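Local coordinates for protein putative glucosidase lplD, ALPHA-GALACTURONIDASE (Bacillus subtilis, PDB 3FEF) that hydrolyses alpha-1,4-linked galacturonate, including the probable natural substrate di-galacturonate, as a homotetrameric, NAD- and manganese-dependent family 4 glycosidase, at residues A[152-157]-A[359-364]; A[164-169]-A[345-350]. All coordinates share one frame; numbering follows the deposited sequence.

Interaction 1 of 2, residues A[152-157]-A[359-364]; sequences CTRVLY and QAIVET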
loop_
_atom_site.group_PDB
_atom_site.type_symbol
_atom_site.label_atom_id
_atom_site.label_comp_id
_atom_site.label_asym_id
_atom_site.label_seq_id
_atom_site.Cartn_x
_atom_site.Cartn_y
_atom_site.Cartn_z
ATOM N N CYS A 152 19.027 -7.053 -14.638
ATOM C CA CYS A 152 20.343 -6.946 -14.016
ATOM C C CYS A 152 20.286 -6.050 -12.813
ATOM O O CYS A 152 20.757 -6.388 -11.730
ATOM C CB CYS A 152 21.371 -6.357 -14.996
ATOM S SG CYS A 152 21.670 -7.406 -16.402
ATOM N N THR A 153 19.711 -4.875 -12.997
ATOM C CA THR A 153 19.657 -3.951 -11.889
ATOM C C THR A 153 18.841 -4.558 -10.749
ATOM O O THR A 153 19.170 -4.375 -9.585
ATOM C CB THR A 153 19.083 -2.604 -12.352
ATOM O OG1 THR A 153 19.819 -2.183 -13.513
ATOM C CG2 THR A 153 19.228 -1.571 -11.272
ATOM N N ARG A 154 17.775 -5.281 -11.085
ATOM C CA ARG A 154 16.920 -5.823 -10.046
ATOM C C ARG A 154 17.647 -6.889 -9.249
ATOM O O ARG A 154 17.407 -7.036 -8.059
ATOM C CB ARG A 154 15.655 -6.424 -10.640
ATOM C CG ARG A 154 14.742 -6.990 -9.585
ATOM C CD ARG A 154 14.038 -5.908 -8.735
ATOM N NE ARG A 154 12.917 -6.565 -8.067
ATOM C CZ ARG A 154 12.864 -6.831 -6.770
ATOM N NH1 ARG A 154 13.828 -6.430 -5.958
ATOM N NH2 ARG A 154 11.831 -7.479 -6.284
ATOM N N VAL A 155 18.538 -7.623 -9.912
ATOM C CA VAL A 155 19.288 -8.704 -9.272
ATOM C C VAL A 155 20.241 -8.098 -8.266
ATOM O O VAL A 155 20.400 -8.622 -7.170
ATOM C CB VAL A 155 20.046 -9.584 -10.316
ATOM C CG1 VAL A 155 21.075 -10.526 -9.631
ATOM C CG2 VAL A 155 19.048 -10.382 -11.167
ATOM N N LEU A 156 20.873 -6.980 -8.629
ATOM C CA LEU A 156 21.721 -6.285 -7.667
ATOM C C LEU A 156 20.989 -6.077 -6.318
ATOM O O LEU A 156 21.525 -6.387 -5.249
ATOM C CB LEU A 156 22.218 -4.948 -8.247
ATOM C CG LEU A 156 23.164 -5.073 -9.440
ATOM C CD1 LEU A 156 23.674 -3.717 -9.960
ATOM C CD2 LEU A 156 24.342 -6.006 -9.061
ATOM N N TYR A 157 19.771 -5.535 -6.367
ATOM C CA TYR A 157 19.046 -5.232 -5.141
ATOM C C TYR A 157 18.559 -6.486 -4.417
ATOM O O TYR A 157 18.481 -6.499 -3.192
ATOM C CB TYR A 157 17.859 -4.282 -5.403
ATOM C CG TYR A 157 18.283 -2.836 -5.525
ATOM C CD1 TYR A 157 18.628 -2.300 -6.759
ATOM C CD2 TYR A 157 18.374 -2.023 -4.406
ATOM C CE1 TYR A 157 19.036 -0.983 -6.886
ATOM C CE2 TYR A 157 18.784 -0.680 -4.522
ATOM C CZ TYR A 157 19.111 -0.181 -5.769
ATOM O OH TYR A 157 19.524 1.127 -5.916
ATOM N N GLN A 359 9.389 -1.883 -5.874
ATOM C CA GLN A 359 10.681 -2.578 -6.000
ATOM C C GLN A 359 11.096 -2.833 -7.445
ATOM O O GLN A 359 12.276 -2.991 -7.738
ATOM C CB GLN A 359 10.617 -3.926 -5.316
ATOM C CG GLN A 359 10.092 -3.854 -3.925
ATOM C CD GLN A 359 11.208 -3.686 -2.989
ATOM O OE1 GLN A 359 11.877 -2.645 -2.985
ATOM N NE2 GLN A 359 11.470 -4.725 -2.201
ATOM N N ALA A 360 10.128 -2.956 -8.342
ATOM C CA ALA A 360 10.483 -3.211 -9.727
ATOM C C ALA A 360 11.338 -2.031 -10.205
ATOM O O ALA A 360 11.168 -0.913 -9.743
ATOM C CB ALA A 360 9.247 -3.371 -10.583
ATOM N N ILE A 361 12.274 -2.311 -11.100
ATOM C CA ILE A 361 13.168 -1.300 -11.664
ATOM C C ILE A 361 12.427 -0.469 -12.707
ATOM O O ILE A 361 12.067 -0.983 -13.763
ATOM C CB ILE A 361 14.385 -1.976 -12.354
ATOM C CG1 ILE A 361 15.052 -2.963 -11.381
ATOM C CG2 ILE A 361 15.409 -0.908 -12.887
ATOM C CD1 ILE A 361 15.416 -2.339 -10.057
ATOM N N VAL A 362 12.186 0.802 -12.391
ATOM C CA VAL A 362 11.576 1.733 -13.334
ATOM C C VAL A 362 12.531 2.906 -13.683
ATOM O O VAL A 362 13.453 3.235 -12.919
ATOM C CB VAL A 362 10.227 2.245 -12.772
ATOM C CG1 VAL A 362 9.226 1.046 -12.579
ATOM C CG2 VAL A 362 10.461 2.917 -11.426
ATOM N N GLU A 363 12.323 3.508 -14.847
ATOM C CA GLU A 363 13.099 4.660 -15.278
ATOM C C GLU A 363 12.299 5.956 -15.110
ATOM O O GLU A 363 11.227 6.093 -15.697
ATOM C CB GLU A 363 13.526 4.473 -16.764
ATOM C CG GLU A 363 14.517 5.537 -17.317
ATOM C CD GLU A 363 15.297 5.068 -18.563
ATOM O OE1 GLU A 363 15.298 3.850 -18.880
ATOM O OE2 GLU A 363 15.947 5.924 -19.217
ATOM N N THR A 364 12.811 6.883 -14.286
ATOM C CA THR A 364 12.251 8.238 -14.140
ATOM C C THR A 364 13.387 9.222 -13.938
ATOM O O THR A 364 14.549 8.824 -13.790
ATOM C CB THR A 364 11.329 8.403 -12.900
ATOM O OG1 THR A 364 12.088 8.168 -11.712
ATOM C CG2 THR A 364 10.150 7.441 -12.939
HETATM O O HOH W 1 14.703 -3.660 -6.599
#
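R154 reaches from helical segment 152-157 past I361, the first strand residue, to the loop residue Q359 just ahead of it. Its CB rests against CG1 of I361 at 3.6 Å, and the same CG1 lies 3.6 Å from the R154 backbone N, so the isoleucine packs on the helix backbone as well as on the side chain. CG leaves anti to the backbone N (chi1 -180°), and a bend at chi2 (72°) turns the rest of the chain toward Q359. There R154 CD meets the carbonyl Q359 O at 3.6 Å and I361 CD1 at 4.0 Å. The guanidinium has this carbonyl oxygen and CB of Q359 over one face, CB standing 3.8 Å above the plane and offset toward its rim. No direct hydrogen bond joins the segments; a water donates to Q359 O at 2.8 Å and accepts a weak bond from R154 NH1. NH2 forms a salt bridge with E397 of helix 383-405. An alanine here would remove the water-linked guanidinium and its link to E397, and would probably loosen the packing between this helix and Q359. Beside R154, CG2 of T153 touches CD1 of I361 at 4.1 Å, while OG1 of T153 is hydrogen-bonded to M149 O and N144 ND2. Helix 149-159 thus lies between helix 112-136, which meets C152, V155 and L156, and the start of strand 361-369.

Interaction 2 of 2, residues A[164-169]-A[345-350]; sequences KAIGCC and VNMPNQ. With MG (magnesium ion), chain G.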
loop_
_atom_site.group_PDB
_atom_site.type_symbol
_atom_site.label_atom_id
_atom_site.label_comp_id
_atom_site.label_asym_id
_atom_site.label_seq_id
_atom_site.Cartn_x
_atom_site.Cartn_y
_atom_site.Cartn_z
ATOM N N LYS A 164 23.758 0.536 -3.323
ATOM C CA LYS A 164 23.442 1.836 -3.894
ATOM C C LYS A 164 23.677 1.820 -5.395
ATOM O O LYS A 164 24.761 2.156 -5.859
ATOM C CB LYS A 164 24.300 2.902 -3.237
ATOM C CG LYS A 164 23.930 3.110 -1.793
ATOM C CD LYS A 164 25.177 3.425 -0.951
ATOM C CE LYS A 164 25.438 4.901 -0.882
ATOM N NZ LYS A 164 26.852 5.092 -0.529
ATOM N N ALA A 165 22.652 1.427 -6.146
ATOM C CA ALA A 165 22.794 1.209 -7.573
ATOM C C ALA A 165 21.747 1.901 -8.436
ATOM O O ALA A 165 20.543 1.900 -8.124
ATOM C CB ALA A 165 22.783 -0.307 -7.885
ATOM N N ILE A 166 22.214 2.438 -9.559
ATOM C CA ILE A 166 21.303 2.891 -10.600
ATOM C C ILE A 166 21.684 2.261 -11.929
ATOM O O ILE A 166 22.822 1.841 -12.124
ATOM C CB ILE A 166 21.344 4.387 -10.748
ATOM C CG1 ILE A 166 22.693 4.821 -11.339
ATOM C CG2 ILE A 166 21.151 5.053 -9.373
ATOM C CD1 ILE A 166 22.873 6.337 -11.346
ATOM N N GLY A 167 20.717 2.188 -12.831
ATOM C CA GLY A 167 20.973 1.826 -14.205
ATOM C C GLY A 167 20.844 3.066 -15.078
ATOM O O GLY A 167 19.923 3.890 -14.874
ATOM N N CYS A 168 21.759 3.191 -16.051
ATOM C CA CYS A 168 21.778 4.318 -16.991
ATOM C C CYS A 168 21.633 3.906 -18.443
ATOM O O CYS A 168 22.222 2.930 -18.895
ATOM C CB CYS A 168 23.076 5.124 -16.864
ATOM S SG CYS A 168 23.058 6.154 -15.426
ATOM N N CYS A 169 20.896 4.716 -19.182
ATOM C CA CYS A 169 20.580 4.450 -20.570
ATOM C C CYS A 169 20.509 5.792 -21.281
ATOM O O CYS A 169 20.179 6.805 -20.663
ATOM C CB CYS A 169 19.232 3.745 -20.671
ATOM S SG CYS A 169 18.715 3.442 -22.371
ATOM N N VAL A 345 17.032 7.947 -14.645
ATOM C CA VAL A 345 17.752 6.761 -14.253
ATOM C C VAL A 345 16.812 5.614 -13.889
ATOM O O VAL A 345 15.620 5.801 -13.647
ATOM C CB VAL A 345 18.643 7.034 -13.025
ATOM C CG1 VAL A 345 19.565 8.225 -13.272
ATOM C CG2 VAL A 345 17.791 7.281 -11.814
ATOM N N ASN A 346 17.390 4.425 -13.805
ATOM C CA ASN A 346 16.674 3.239 -13.433
ATOM C C ASN A 346 16.922 2.899 -11.962
ATOM O O ASN A 346 18.058 2.761 -11.538
ATOM C CB ASN A 346 17.091 2.086 -14.354
ATOM C CG ASN A 346 16.496 2.215 -15.740
ATOM O OD1 ASN A 346 15.531 1.527 -16.058
ATOM N ND2 ASN A 346 17.048 3.116 -16.568
HETATM N N MSE A 347 15.841 2.735 -11.210
HETATM C CA MSE A 347 15.902 2.431 -9.795
HETATM C C MSE A 347 14.644 1.705 -9.333
HETATM O O MSE A 347 13.600 1.820 -9.955
HETATM C CB MSE A 347 15.970 3.732 -9.013
HETATM C CG MSE A 347 17.314 4.369 -9.095
HETATM SE SE MSE A 347 17.364 5.809 -7.829
HETATM C CE MSE A 347 18.171 4.750 -6.386
ATOM N N PRO A 348 14.731 1.014 -8.193
ATOM C CA PRO A 348 13.547 0.374 -7.608
ATOM C C PRO A 348 12.389 1.364 -7.446
ATOM O O PRO A 348 12.582 2.489 -6.973
ATOM C CB PRO A 348 14.023 -0.085 -6.225
ATOM C CG PRO A 348 15.592 -0.170 -6.326
ATOM C CD PRO A 348 15.925 0.950 -7.322
ATOM N N ASN A 349 11.188 0.930 -7.806
ATOM C CA ASN A 349 9.982 1.753 -7.683
ATOM C C ASN A 349 9.549 1.855 -6.229
ATOM O O ASN A 349 9.322 0.846 -5.575
ATOM C CB ASN A 349 8.855 1.119 -8.520
ATOM C CG ASN A 349 7.630 2.038 -8.700
ATOM O OD1 ASN A 349 7.747 3.252 -8.711
ATOM N ND2 ASN A 349 6.451 1.430 -8.901
ATOM N N GLN A 350 9.417 3.081 -5.733
ATOM C CA GLN A 350 8.885 3.334 -4.412
ATOM C C GLN A 350 7.768 4.365 -4.537
ATOM O O GLN A 350 7.500 5.107 -3.609
ATOM C CB GLN A 350 9.980 3.855 -3.494
ATOM C CG GLN A 350 11.130 2.889 -3.302
ATOM C CD GLN A 350 10.700 1.639 -2.576
ATOM O OE1 GLN A 350 11.134 0.530 -2.896
ATOM N NE2 GLN A 350 9.833 1.805 -1.591
HETATM MG MG MG G . 19.675 1.482 -23.733
HETATM O O HOH W 2 20.253 2.258 -25.863
HETATM O O HOH W 3 21.667 2.727 -23.397
HETATM O O HOH W 4 19.788 0.225 -21.762
#
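A single antiparallel bridge, the hydrogen-bonded pair G167 and N346, joins two strands that cross at 133° and belong to different sheets. Its two backbone bonds are nearly straight: G167 N to N346 O (3.0 Å) arrives in the carbonyl plane on a lone pair, and N346 N to G167 O (2.8 Å) is also in plane. G167 O takes a second, weak bond from ND2 of N346, whose CG stands anti to its own carbonyl carbon (chi1 -74°); the stronger partner of that amide is OE1 of E363. The pair's CA atoms are 4.6 Å apart, and a CB at G167 would come tight against CB of N346. Before the bridge, CA of I166 makes a CA-H...O contact with N346 O, and CG2 of I166 meets CG of selenomethionine M347 at 3.9 Å. Past the bridge the chain runs to C169, whose SG, anti to the backbone N, binds magnesium at 2.6 Å with three waters and H206. Strand 164-167 is the outermost strand of the parallel Rossmann-type sheet, next to strand 141-144, while strand 341-348 edges the antiparallel sheet and pairs with strand 361-369; V373 of strand 372-375 packs against I166 and M347.

In the fold
Both interactions join the Rossmann-type half of the chain to the C-terminal half, with centres about 6 Å apart. Helix 149-159 and strand 164-167 succeed each other in one half, strands 341-348 and 361-369 in the other. Between the contacts, Y157 OH lies 2.6 Å from A165 O, a probable hydrogen bond, and A360 O lies 2.7 Å from N349 N, likewise probable. Segment 164-169 of interaction 2 runs on to the metal site through C169, whereas T153 of interaction 1 has its side chain about 11 Å from the magnesium. The side chains of T153 and N346 are each about 8 Å from that of N147, a substrate-binding residue by similarity, so the interface lies beside the probable active site.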